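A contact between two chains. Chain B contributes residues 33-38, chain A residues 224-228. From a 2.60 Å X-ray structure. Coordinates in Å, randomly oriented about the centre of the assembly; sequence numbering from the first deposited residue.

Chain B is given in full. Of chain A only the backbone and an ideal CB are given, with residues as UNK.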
# COMPACT_ATOMS: atom_id res chain seq x y z
N GLN B 33 -8.25 -2.76 29.98
CA GLN B 33 -8.12 -3.95 29.16
C GLN B 33 -9.44 -4.71 29.07
O GLN B 33 -10.16 -4.84 30.06
CB GLN B 33 -7.03 -4.84 29.74
CG GLN B 33 -6.52 -5.89 28.79
CD GLN B 33 -5.18 -6.47 29.23
OE1 GLN B 33 -4.73 -7.49 28.70
NE2 GLN B 33 -4.54 -5.80 30.19
N VAL B 34 -9.76 -5.20 27.87
CA VAL B 34 -10.99 -5.97 27.67
C VAL B 34 -10.76 -7.34 28.28
O VAL B 34 -9.74 -7.98 28.01
CB VAL B 34 -11.32 -6.14 26.18
CG1 VAL B 34 -12.47 -7.07 26.03
CG2 VAL B 34 -11.68 -4.80 25.56
N VAL B 35 -11.68 -7.78 29.12
CA VAL B 35 -11.54 -9.08 29.75
C VAL B 35 -12.28 -10.12 28.93
O VAL B 35 -11.81 -11.24 28.76
CB VAL B 35 -12.09 -9.06 31.19
CG1 VAL B 35 -12.03 -10.46 31.80
CG2 VAL B 35 -11.31 -8.06 32.03
N SER B 36 -13.45 -9.75 28.45
CA SER B 36 -14.26 -10.62 27.60
C SER B 36 -15.45 -9.86 27.04
O SER B 36 -15.65 -8.68 27.32
CB SER B 36 -14.74 -11.84 28.37
OG SER B 36 -15.45 -11.44 29.52
N PHE B 37 -16.24 -10.56 26.25
CA PHE B 37 -17.39 -9.95 25.61
C PHE B 37 -18.25 -11.07 25.08
O PHE B 37 -17.79 -12.21 24.96
CB PHE B 37 -16.89 -9.07 24.47
CG PHE B 37 -15.76 -9.67 23.70
CD1 PHE B 37 -16.00 -10.65 22.73
CD2 PHE B 37 -14.44 -9.30 23.97
CE1 PHE B 37 -14.95 -11.27 22.05
CE2 PHE B 37 -13.37 -9.91 23.30
CZ PHE B 37 -13.62 -10.90 22.33
N SER B 38 -19.50 -10.76 24.77
CA SER B 38 -20.42 -11.77 24.26
C SER B 38 -20.24 -12.03 22.77
O SER B 38 -20.51 -13.13 22.29
CB SER B 38 -21.85 -11.34 24.56
OG SER B 38 -22.10 -10.04 24.05
N UNK A 224 -4.74 -13.86 30.09
CA UNK A 224 -5.84 -12.94 30.40
C UNK A 224 -6.56 -12.53 29.12
O UNK A 224 -5.96 -12.54 28.03
CB UNK A 224 -5.32 -11.70 31.14
N UNK A 225 -7.84 -12.18 29.24
CA UNK A 225 -8.63 -11.79 28.09
C UNK A 225 -8.97 -12.93 27.14
O UNK A 225 -8.52 -14.07 27.33
CB UNK A 225 -7.89 -10.70 27.32
N UNK A 226 -9.77 -12.63 26.12
CA UNK A 226 -10.18 -13.61 25.12
C UNK A 226 -9.29 -13.50 23.88
O UNK A 226 -9.43 -14.28 22.94
CB UNK A 226 -11.65 -13.41 24.74
N UNK A 227 -8.41 -12.51 23.87
CA UNK A 227 -7.52 -12.33 22.73
C UNK A 227 -8.11 -11.49 21.62
O UNK A 227 -9.30 -11.13 21.64
CB UNK A 227 -7.12 -13.70 22.17
N UNK A 228 -7.27 -11.19 20.63
CA UNK A 228 -7.66 -10.38 19.48
C UNK A 228 -7.95 -11.18 18.20
O UNK A 228 -8.82 -10.79 17.42
CB UNK A 228 -6.55 -9.36 19.19

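At position 224 the CA-to-CB bond runs sideways to chain B, and the ideal CB lies 4.9 Å from B:Gln33 OE1. Phi is -78° and psi 153°, an extended conformation open to most residues, proline included. A small or polar side chain would fit, and a polar one could reach for the amide of B:Gln33. The deposited residue is A:Pro224. Its ring restricts phi, and A:Pro224 CG comes no closer than 4.7 Å to the stretch, at B:Gln33 OE1.

Position 225 passes close to the strand backbone. Its phi of 71° favours glycine by itself. The ideal CB, directed sideways, would sit 3.4 Å from B:Val34 O and 4.2 Å from B:Val35 O. That is close but not a clear clash, so the backbone angle is the stronger argument; asparagine or aspartate would be the next candidates. The residue is A:Gly225. Its CA lies 3.3 Å from B:Val35 O, in a CA-H...O contact with an angle of 159° at the hydrogen.

At position 226 the CA-to-CB bond points toward chain B, and the ideal CB is 4.0 Å from B:Phe37 CZ. Chain B offers an aromatic face, the CB of B:Ser36 and, farther out, the carbonyl oxygen of B:Phe37. A leucine or methionine could cover the ring. A long side chain with a donor at its end, lysine or arginine, could also reach toward the carbonyl. The residue is A:Arg226. Its CD lies over the ring of B:Phe37, 4.0 Å from the centroid and 14° off the normal, a CH-pi contact. The same CD packs 3.7 Å from B:Ser36 CB. A:Arg226 NH1 comes within 3.2 Å of B:Phe37 O; NE and NH2 are hydrogen-bonded elsewhere in the structure. A water accepts from A:Arg226 N at 2.6 Å and donates to B:Val34 O at 3.3 Å, bridging the chains.

Position 227 turns its ideal CB away from chain B. With phi 87° and psi 173°, a CB would be jammed against the carbonyl oxygen of the preceding residue. This calls for glycine. The residue is A:Gly227, whose O lies near the ring plane of B:Phe37, at its edge, 4.4 Å from CZ.

Position 228 also points away, with nothing of the chain B stretch near its ideal CB. Many side chains would suit. The side chain of A:His228 comes nearest at CB, 7.9 Å from B:Phe37 CZ.

Chain A (224-228) PGRGH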
# COMPACT_ATOMS: atom_id res chain seq x y z
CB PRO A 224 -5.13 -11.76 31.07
CG PRO A 224 -3.78 -11.78 30.47
CD PRO A 224 -3.44 -13.24 30.43
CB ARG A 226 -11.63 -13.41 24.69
CG ARG A 226 -12.67 -13.60 25.79
CD ARG A 226 -14.08 -13.64 25.19
NE ARG A 226 -14.39 -14.95 24.62
CZ ARG A 226 -15.30 -15.15 23.67
NH1 ARG A 226 -16.00 -14.13 23.17
NH2 ARG A 226 -15.52 -16.38 23.22
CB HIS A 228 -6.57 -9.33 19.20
CG HIS A 228 -6.82 -8.53 17.96
ND1 HIS A 228 -6.15 -8.79 16.78
CD2 HIS A 228 -7.70 -7.54 17.70
CE1 HIS A 228 -6.62 -7.98 15.83
NE2 HIS A 228 -7.56 -7.22 16.36
O HOH W 1 -10.45 -10.14 25.66
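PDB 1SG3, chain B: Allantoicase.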